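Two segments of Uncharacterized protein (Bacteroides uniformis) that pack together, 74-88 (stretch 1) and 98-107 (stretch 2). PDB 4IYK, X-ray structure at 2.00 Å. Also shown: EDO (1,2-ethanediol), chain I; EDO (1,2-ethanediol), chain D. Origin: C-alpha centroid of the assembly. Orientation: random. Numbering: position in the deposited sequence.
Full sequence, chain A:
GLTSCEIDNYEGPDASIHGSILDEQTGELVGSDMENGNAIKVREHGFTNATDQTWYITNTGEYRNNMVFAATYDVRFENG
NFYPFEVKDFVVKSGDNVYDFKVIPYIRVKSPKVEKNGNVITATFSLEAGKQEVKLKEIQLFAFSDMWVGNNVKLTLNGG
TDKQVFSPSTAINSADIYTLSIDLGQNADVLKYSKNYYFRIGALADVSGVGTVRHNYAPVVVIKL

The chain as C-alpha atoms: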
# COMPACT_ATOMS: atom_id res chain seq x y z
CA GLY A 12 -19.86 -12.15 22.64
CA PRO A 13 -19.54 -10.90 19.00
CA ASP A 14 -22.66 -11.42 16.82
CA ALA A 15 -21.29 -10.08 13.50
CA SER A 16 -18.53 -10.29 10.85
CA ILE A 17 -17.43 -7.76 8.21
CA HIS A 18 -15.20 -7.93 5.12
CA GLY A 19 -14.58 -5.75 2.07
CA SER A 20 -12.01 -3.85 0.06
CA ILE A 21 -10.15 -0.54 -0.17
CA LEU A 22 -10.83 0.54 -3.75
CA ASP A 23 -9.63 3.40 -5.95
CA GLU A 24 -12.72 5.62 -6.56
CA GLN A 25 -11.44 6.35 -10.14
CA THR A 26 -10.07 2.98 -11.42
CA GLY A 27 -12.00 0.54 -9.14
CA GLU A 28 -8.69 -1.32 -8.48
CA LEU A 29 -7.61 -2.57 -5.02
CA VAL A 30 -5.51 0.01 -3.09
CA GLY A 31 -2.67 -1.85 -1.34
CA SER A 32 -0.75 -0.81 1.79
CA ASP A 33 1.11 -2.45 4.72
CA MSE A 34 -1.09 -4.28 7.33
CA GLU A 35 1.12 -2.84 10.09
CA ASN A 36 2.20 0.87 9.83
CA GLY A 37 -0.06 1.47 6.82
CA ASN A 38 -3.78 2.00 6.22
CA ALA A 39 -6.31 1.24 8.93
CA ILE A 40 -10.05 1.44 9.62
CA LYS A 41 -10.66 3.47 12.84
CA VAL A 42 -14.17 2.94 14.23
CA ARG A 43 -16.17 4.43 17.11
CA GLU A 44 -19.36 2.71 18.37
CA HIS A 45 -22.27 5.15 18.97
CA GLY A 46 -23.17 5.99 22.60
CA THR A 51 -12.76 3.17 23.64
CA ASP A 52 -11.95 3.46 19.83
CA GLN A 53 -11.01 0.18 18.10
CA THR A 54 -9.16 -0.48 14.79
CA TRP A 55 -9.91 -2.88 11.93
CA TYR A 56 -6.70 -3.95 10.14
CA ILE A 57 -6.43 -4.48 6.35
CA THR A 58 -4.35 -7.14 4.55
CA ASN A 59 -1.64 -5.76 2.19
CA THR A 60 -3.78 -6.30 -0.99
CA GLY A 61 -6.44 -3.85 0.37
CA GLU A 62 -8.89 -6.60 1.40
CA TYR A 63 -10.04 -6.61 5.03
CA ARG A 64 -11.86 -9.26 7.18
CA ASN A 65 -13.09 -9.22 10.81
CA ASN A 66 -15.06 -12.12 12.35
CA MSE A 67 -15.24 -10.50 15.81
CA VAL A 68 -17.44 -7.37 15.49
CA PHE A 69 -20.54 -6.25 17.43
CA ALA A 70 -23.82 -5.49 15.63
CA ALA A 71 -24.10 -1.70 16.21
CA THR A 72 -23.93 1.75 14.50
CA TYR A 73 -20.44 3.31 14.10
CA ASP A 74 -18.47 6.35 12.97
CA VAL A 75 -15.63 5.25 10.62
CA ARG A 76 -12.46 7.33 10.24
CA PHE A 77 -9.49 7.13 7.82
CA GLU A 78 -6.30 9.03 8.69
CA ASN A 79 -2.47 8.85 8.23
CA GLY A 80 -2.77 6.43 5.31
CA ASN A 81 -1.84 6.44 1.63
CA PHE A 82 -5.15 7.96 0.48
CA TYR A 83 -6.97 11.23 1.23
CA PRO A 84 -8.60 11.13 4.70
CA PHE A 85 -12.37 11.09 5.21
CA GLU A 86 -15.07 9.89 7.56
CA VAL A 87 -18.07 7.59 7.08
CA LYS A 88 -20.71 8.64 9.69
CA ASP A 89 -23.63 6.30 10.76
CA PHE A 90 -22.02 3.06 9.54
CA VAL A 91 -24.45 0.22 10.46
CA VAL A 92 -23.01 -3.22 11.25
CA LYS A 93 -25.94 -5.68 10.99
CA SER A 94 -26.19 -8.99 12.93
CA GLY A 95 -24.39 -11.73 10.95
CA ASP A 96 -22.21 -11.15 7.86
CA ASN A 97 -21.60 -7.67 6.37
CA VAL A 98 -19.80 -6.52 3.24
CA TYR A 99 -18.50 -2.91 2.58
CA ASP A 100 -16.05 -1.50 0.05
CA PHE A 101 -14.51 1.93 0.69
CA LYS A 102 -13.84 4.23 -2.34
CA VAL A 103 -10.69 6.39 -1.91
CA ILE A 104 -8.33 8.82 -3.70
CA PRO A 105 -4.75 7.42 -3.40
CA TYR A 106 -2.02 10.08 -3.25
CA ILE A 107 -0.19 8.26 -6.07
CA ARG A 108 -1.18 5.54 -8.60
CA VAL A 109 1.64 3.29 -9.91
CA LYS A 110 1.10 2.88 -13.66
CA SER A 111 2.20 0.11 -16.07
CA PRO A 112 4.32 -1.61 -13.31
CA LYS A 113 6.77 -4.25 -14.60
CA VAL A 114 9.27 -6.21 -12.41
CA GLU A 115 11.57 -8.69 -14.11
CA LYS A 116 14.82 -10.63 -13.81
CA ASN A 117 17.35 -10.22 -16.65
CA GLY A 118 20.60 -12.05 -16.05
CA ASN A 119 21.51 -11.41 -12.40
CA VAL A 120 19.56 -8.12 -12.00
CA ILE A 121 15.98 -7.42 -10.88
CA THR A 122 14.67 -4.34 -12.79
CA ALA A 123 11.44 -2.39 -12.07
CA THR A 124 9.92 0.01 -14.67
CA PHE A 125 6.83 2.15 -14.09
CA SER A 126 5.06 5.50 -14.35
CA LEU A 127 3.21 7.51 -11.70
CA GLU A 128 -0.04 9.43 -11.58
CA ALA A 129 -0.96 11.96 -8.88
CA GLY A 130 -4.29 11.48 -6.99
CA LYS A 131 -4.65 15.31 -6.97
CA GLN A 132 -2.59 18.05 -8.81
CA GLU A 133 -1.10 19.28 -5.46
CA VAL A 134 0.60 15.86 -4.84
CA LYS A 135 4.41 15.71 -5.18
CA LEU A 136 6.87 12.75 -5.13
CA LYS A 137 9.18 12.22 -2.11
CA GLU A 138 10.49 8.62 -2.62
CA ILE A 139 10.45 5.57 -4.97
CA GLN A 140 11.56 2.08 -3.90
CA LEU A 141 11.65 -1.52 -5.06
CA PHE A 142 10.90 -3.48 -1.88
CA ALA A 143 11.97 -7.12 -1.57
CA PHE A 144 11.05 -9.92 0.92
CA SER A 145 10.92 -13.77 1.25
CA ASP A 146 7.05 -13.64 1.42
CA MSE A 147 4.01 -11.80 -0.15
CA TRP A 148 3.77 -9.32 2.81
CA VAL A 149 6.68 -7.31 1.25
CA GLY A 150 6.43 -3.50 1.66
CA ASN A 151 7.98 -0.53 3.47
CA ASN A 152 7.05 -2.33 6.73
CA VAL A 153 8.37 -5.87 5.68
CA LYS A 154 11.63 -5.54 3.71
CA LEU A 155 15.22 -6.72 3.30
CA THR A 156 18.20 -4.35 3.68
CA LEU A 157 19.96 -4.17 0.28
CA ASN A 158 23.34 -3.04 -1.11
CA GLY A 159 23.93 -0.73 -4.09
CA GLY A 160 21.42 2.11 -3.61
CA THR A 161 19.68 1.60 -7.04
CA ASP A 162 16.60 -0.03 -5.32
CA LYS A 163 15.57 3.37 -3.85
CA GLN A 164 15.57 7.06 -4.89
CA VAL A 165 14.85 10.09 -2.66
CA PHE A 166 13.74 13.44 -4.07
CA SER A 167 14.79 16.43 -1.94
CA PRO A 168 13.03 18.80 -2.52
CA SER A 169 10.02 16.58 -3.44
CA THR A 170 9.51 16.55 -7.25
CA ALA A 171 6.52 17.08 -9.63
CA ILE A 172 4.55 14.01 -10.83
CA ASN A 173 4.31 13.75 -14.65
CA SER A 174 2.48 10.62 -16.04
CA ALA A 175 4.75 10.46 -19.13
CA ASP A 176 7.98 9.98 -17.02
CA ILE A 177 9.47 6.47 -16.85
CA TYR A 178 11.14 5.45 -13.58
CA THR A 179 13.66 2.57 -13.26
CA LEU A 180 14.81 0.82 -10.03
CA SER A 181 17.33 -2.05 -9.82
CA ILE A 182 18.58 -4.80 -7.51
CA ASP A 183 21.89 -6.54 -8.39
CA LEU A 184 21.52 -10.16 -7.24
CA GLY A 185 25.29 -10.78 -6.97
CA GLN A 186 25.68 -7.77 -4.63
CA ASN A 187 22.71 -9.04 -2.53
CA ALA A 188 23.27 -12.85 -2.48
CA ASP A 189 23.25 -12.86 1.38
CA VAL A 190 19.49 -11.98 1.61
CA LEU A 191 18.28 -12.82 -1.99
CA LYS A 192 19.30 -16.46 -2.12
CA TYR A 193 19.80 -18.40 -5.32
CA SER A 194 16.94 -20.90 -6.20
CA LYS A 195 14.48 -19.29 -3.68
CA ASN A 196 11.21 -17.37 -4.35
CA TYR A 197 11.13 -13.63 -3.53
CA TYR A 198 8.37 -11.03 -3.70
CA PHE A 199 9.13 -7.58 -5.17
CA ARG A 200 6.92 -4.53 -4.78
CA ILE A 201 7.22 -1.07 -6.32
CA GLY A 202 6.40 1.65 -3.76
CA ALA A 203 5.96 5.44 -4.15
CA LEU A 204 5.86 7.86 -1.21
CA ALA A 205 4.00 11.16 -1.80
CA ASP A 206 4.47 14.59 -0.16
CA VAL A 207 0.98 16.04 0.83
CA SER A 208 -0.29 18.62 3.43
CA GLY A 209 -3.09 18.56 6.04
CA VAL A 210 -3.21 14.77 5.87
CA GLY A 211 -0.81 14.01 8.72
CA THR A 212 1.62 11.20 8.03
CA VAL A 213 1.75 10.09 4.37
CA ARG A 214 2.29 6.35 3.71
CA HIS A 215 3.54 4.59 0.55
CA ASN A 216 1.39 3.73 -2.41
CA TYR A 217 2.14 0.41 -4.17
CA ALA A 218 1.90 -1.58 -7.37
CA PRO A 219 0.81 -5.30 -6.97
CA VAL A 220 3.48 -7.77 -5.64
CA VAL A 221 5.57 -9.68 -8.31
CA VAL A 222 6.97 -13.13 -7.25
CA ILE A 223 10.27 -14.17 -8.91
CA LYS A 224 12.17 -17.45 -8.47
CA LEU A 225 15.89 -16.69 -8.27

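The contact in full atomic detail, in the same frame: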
# COMPACT_ATOMS: atom_id res chain seq x y z
N ASP A 74 -19.11 5.28 13.71
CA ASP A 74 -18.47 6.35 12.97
C ASP A 74 -17.15 5.80 12.50
O ASP A 74 -16.38 5.32 13.34
CB ASP A 74 -18.29 7.61 13.83
CG ASP A 74 -19.59 8.27 14.22
OD1 ASP A 74 -20.50 8.35 13.35
OD2 ASP A 74 -19.71 8.68 15.39
N VAL A 75 -16.89 5.79 11.19
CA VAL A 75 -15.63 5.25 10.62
C VAL A 75 -14.73 6.42 10.26
O VAL A 75 -15.22 7.43 9.76
CB VAL A 75 -15.88 4.29 9.42
CG1 VAL A 75 -14.56 3.79 8.81
CG2 VAL A 75 -16.75 3.11 9.81
N ARG A 76 -13.43 6.29 10.51
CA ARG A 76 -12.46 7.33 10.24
C ARG A 76 -11.20 6.78 9.57
O ARG A 76 -10.63 5.80 10.05
CB ARG A 76 -12.10 8.01 11.57
CG ARG A 76 -11.25 9.25 11.46
CD ARG A 76 -11.02 9.84 12.84
NE ARG A 76 -12.22 10.52 13.36
CZ ARG A 76 -12.49 11.80 13.17
NH1 ARG A 76 -11.67 12.57 12.46
NH2 ARG A 76 -13.59 12.34 13.69
N PHE A 77 -10.74 7.44 8.50
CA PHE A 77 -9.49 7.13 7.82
C PHE A 77 -8.54 8.30 7.97
O PHE A 77 -8.92 9.43 7.66
CB PHE A 77 -9.70 6.83 6.34
CG PHE A 77 -10.47 5.57 6.09
CD1 PHE A 77 -9.83 4.33 6.15
CD2 PHE A 77 -11.82 5.61 5.82
CE1 PHE A 77 -10.55 3.15 5.92
CE2 PHE A 77 -12.54 4.43 5.59
CZ PHE A 77 -11.90 3.21 5.64
N GLU A 78 -7.34 8.03 8.50
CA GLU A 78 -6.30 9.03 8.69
C GLU A 78 -4.92 8.39 8.62
O GLU A 78 -4.79 7.19 8.86
CB GLU A 78 -6.47 9.78 10.03
CG GLU A 78 -6.57 8.90 11.27
CD GLU A 78 -6.78 9.63 12.58
OE1 GLU A 78 -7.30 10.77 12.57
OE2 GLU A 78 -6.44 9.04 13.63
N ASN A 79 -3.89 9.21 8.30
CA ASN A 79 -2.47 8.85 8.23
C ASN A 79 -2.20 7.62 7.36
O ASN A 79 -1.39 6.76 7.71
CB ASN A 79 -1.90 8.67 9.63
CG ASN A 79 -1.96 9.94 10.43
OD1 ASN A 79 -1.47 10.99 10.03
ND2 ASN A 79 -2.65 9.89 11.54
N GLY A 80 -2.90 7.54 6.23
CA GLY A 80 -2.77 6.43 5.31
C GLY A 80 -2.07 6.83 4.04
O GLY A 80 -1.24 7.73 4.04
N ASN A 81 -2.40 6.15 2.95
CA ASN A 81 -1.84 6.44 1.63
C ASN A 81 -2.94 6.94 0.66
O ASN A 81 -2.76 6.94 -0.56
CB ASN A 81 -1.09 5.22 1.08
CG ASN A 81 -1.94 4.02 0.75
OD1 ASN A 81 -3.19 4.08 0.71
ND2 ASN A 81 -1.25 2.93 0.37
N PHE A 82 -4.07 7.38 1.24
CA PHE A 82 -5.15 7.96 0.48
C PHE A 82 -5.70 9.12 1.27
O PHE A 82 -5.46 9.20 2.48
CB PHE A 82 -6.23 6.93 0.10
CG PHE A 82 -6.88 6.16 1.23
CD1 PHE A 82 -7.94 6.71 1.94
CD2 PHE A 82 -6.49 4.85 1.50
CE1 PHE A 82 -8.55 5.99 2.97
CE2 PHE A 82 -7.11 4.13 2.53
CZ PHE A 82 -8.14 4.70 3.25
N TYR A 83 -6.41 10.04 0.58
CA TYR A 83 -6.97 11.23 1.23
C TYR A 83 -7.94 10.84 2.35
O TYR A 83 -8.81 9.97 2.14
CB TYR A 83 -7.63 12.19 0.22
CG TYR A 83 -6.63 13.05 -0.51
CD1 TYR A 83 -6.01 12.60 -1.68
CD2 TYR A 83 -6.25 14.30 -0.02
CE1 TYR A 83 -5.10 13.39 -2.36
CE2 TYR A 83 -5.32 15.09 -0.68
CZ TYR A 83 -4.71 14.61 -1.84
OH TYR A 83 -3.80 15.38 -2.51
N PRO A 84 -7.73 11.43 3.55
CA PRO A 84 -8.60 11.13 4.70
C PRO A 84 -10.05 11.56 4.49
O PRO A 84 -10.36 12.50 3.76
CB PRO A 84 -7.96 11.95 5.83
CG PRO A 84 -7.31 13.08 5.15
CD PRO A 84 -6.72 12.44 3.92
N PHE A 85 -10.94 10.86 5.18
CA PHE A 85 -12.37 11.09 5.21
C PHE A 85 -12.99 10.27 6.32
O PHE A 85 -12.36 9.37 6.89
CB PHE A 85 -13.05 10.78 3.85
CG PHE A 85 -13.03 9.33 3.40
CD1 PHE A 85 -11.95 8.82 2.69
CD2 PHE A 85 -14.11 8.49 3.65
CE1 PHE A 85 -11.93 7.49 2.27
CE2 PHE A 85 -14.09 7.16 3.21
CZ PHE A 85 -13.00 6.67 2.54
N GLU A 86 -14.25 10.57 6.59
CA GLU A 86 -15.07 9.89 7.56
C GLU A 86 -16.31 9.31 6.91
O GLU A 86 -16.82 9.88 5.94
CB GLU A 86 -15.49 10.87 8.65
CG GLU A 86 -14.78 10.72 9.96
CD GLU A 86 -15.46 11.47 11.09
OE1 GLU A 86 -15.61 12.71 10.97
OE2 GLU A 86 -15.84 10.83 12.09
N VAL A 87 -16.80 8.19 7.46
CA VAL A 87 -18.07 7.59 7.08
C VAL A 87 -18.92 7.58 8.38
O VAL A 87 -18.70 6.75 9.26
CB VAL A 87 -17.99 6.21 6.38
CG1 VAL A 87 -19.37 5.73 5.93
CG2 VAL A 87 -17.03 6.25 5.18
N LYS A 88 -19.84 8.55 8.51
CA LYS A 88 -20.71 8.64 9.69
C LYS A 88 -21.92 7.70 9.53
O LYS A 88 -22.37 7.48 8.40
CB LYS A 88 -21.17 10.10 9.93
CG LYS A 88 -20.05 11.12 10.15
CD LYS A 88 -19.43 11.09 11.56
CE LYS A 88 -20.10 12.03 12.54
NZ LYS A 88 -19.30 12.21 13.78
N VAL A 98 -20.81 -6.77 4.26
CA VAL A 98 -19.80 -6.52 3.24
C VAL A 98 -19.78 -4.99 2.99
O VAL A 98 -20.84 -4.38 3.05
CB VAL A 98 -20.02 -7.40 1.95
CG1 VAL A 98 -21.38 -7.15 1.30
CG2 VAL A 98 -18.89 -7.23 0.95
N TYR A 99 -18.58 -4.35 2.86
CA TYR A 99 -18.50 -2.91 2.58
C TYR A 99 -17.15 -2.55 1.96
O TYR A 99 -16.07 -2.74 2.56
CB TYR A 99 -18.77 -2.03 3.82
CG TYR A 99 -19.06 -0.58 3.49
CD1 TYR A 99 -18.03 0.33 3.30
CD2 TYR A 99 -20.37 -0.12 3.37
CE1 TYR A 99 -18.29 1.67 3.00
CE2 TYR A 99 -20.64 1.23 3.08
CZ TYR A 99 -19.59 2.12 2.90
OH TYR A 99 -19.84 3.44 2.60
N ASP A 100 -17.22 -1.97 0.77
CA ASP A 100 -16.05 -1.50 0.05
C ASP A 100 -15.93 0.00 0.23
O ASP A 100 -16.92 0.72 0.12
CB ASP A 100 -16.16 -1.89 -1.44
CG ASP A 100 -16.11 -3.39 -1.71
OD1 ASP A 100 -15.53 -4.13 -0.87
OD2 ASP A 100 -16.64 -3.82 -2.76
N PHE A 101 -14.73 0.49 0.54
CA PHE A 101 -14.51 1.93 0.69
C PHE A 101 -13.84 2.43 -0.59
O PHE A 101 -12.89 1.80 -1.08
CB PHE A 101 -13.64 2.22 1.94
CG PHE A 101 -14.24 1.80 3.26
CD1 PHE A 101 -15.05 2.66 3.98
CD2 PHE A 101 -13.94 0.55 3.82
CE1 PHE A 101 -15.59 2.28 5.22
CE2 PHE A 101 -14.49 0.17 5.05
CZ PHE A 101 -15.30 1.03 5.75
N LYS A 102 -14.33 3.54 -1.13
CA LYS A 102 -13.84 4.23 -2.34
C LYS A 102 -12.94 5.40 -1.91
O LYS A 102 -13.37 6.25 -1.13
CB LYS A 102 -15.01 4.73 -3.21
CG LYS A 102 -16.09 3.68 -3.48
CD LYS A 102 -15.85 2.87 -4.74
CE LYS A 102 -17.08 2.08 -5.15
NZ LYS A 102 -18.18 2.94 -5.68
N VAL A 103 -11.69 5.42 -2.38
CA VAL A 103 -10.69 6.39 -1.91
C VAL A 103 -9.93 7.04 -3.07
O VAL A 103 -10.00 6.58 -4.22
CB VAL A 103 -9.70 5.67 -0.92
CG1 VAL A 103 -10.44 4.84 0.13
CG2 VAL A 103 -8.67 4.80 -1.66
N ILE A 104 -9.20 8.11 -2.76
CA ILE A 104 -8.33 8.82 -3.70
C ILE A 104 -6.92 8.57 -3.21
O ILE A 104 -6.53 9.20 -2.21
CB ILE A 104 -8.64 10.36 -3.84
CG1 ILE A 104 -10.07 10.62 -4.36
CG2 ILE A 104 -7.57 11.07 -4.72
CD1 ILE A 104 -10.58 12.08 -4.12
N PRO A 105 -6.15 7.63 -3.84
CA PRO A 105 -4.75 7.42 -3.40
C PRO A 105 -3.93 8.67 -3.69
O PRO A 105 -4.30 9.42 -4.60
CB PRO A 105 -4.28 6.23 -4.25
CG PRO A 105 -5.11 6.26 -5.47
CD PRO A 105 -6.46 6.85 -5.07
N TYR A 106 -2.85 8.91 -2.94
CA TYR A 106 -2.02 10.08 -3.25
C TYR A 106 -1.33 9.88 -4.59
O TYR A 106 -1.23 10.80 -5.39
CB TYR A 106 -0.99 10.32 -2.13
CG TYR A 106 -1.63 10.58 -0.78
CD1 TYR A 106 -2.62 11.55 -0.63
CD2 TYR A 106 -1.23 9.87 0.35
CE1 TYR A 106 -3.22 11.78 0.61
CE2 TYR A 106 -1.82 10.09 1.59
CZ TYR A 106 -2.82 11.05 1.71
OH TYR A 106 -3.42 11.29 2.92
N ILE A 107 -0.88 8.65 -4.85
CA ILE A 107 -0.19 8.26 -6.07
C ILE A 107 -0.73 6.92 -6.58
O ILE A 107 -0.93 5.99 -5.79
CB ILE A 107 1.36 8.15 -5.78
CG1 ILE A 107 1.97 9.53 -5.43
CG2 ILE A 107 2.12 7.45 -6.95
CD1 ILE A 107 3.40 9.48 -4.97
C1 EDO I . -16.73 6.90 0.58
O1 EDO I . -15.84 7.50 -0.37
C2 EDO I . -16.45 5.38 0.69
O2 EDO I . -17.29 4.84 1.68
C1 EDO D . -20.17 0.30 -0.73
O1 EDO D . -19.46 1.32 -1.42
C2 EDO D . -19.86 -1.07 -1.39
O2 EDO D . -20.08 -2.12 -0.47
O HOH W 1 -9.84 9.28 -0.22

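Two direct backbone hydrogen bonds join the stretches, both around the single bridge that pairs Phe82 with Pro105, whose CA atoms lie 3.9 Å apart. Tyr83 N donates to Ile104 O (2.9 Å, N-H...O angle 164°), and Tyr106 N donates to Asn81 O (3.1 Å, 162°); both angles are close to linear. Asn81 O also receives a CA-H...O contact from Pro105 CA at 3.5 Å, beside the bond from Tyr106 N. Water 1 extends the pairing: it donates to Tyr83 O (2.7 Å) and accepts from Ile104 N (2.9 Å), so both polar backbone atoms of Tyr83 and of Ile104 are satisfied. The side-chain polar atoms of Asn81, and Tyr83 OH, are bonded elsewhere in the structure. Tyr106 OH approaches Phe82 O to 3.0 Å, a pair whose geometry leaves hydrogen bonding open.

Farther along, strand 85-88 and strand 101-103 run nearly antiparallel (155°), but their axes come no closer than 10.0 Å, and side chains fill the gap. The ring of Phe101 presents a face to the edge of Phe77 (centroids 4.8 Å apart, planes at 75°), while Val87 CG2 meets its edge at CE1, 4.2 Å away. Val103 CG1 sits 3.6 Å from the centroid of the Phe82 ring, 15° off the normal, and also touches Phe85 CE1 (3.7 Å); its compact branched side chain serves both rings. Tyr106 turns its edge to the face of Tyr83 (centroids 4.9 Å, planes at 71°). Together the stretches bury 683 Å².

At the margin, an ethanediol, probably from the crystallisation liquor, donates from O1 to Lys102 O (2.9 Å), and its O2 hydrogen-bonds Tyr99 OH (3.1 Å).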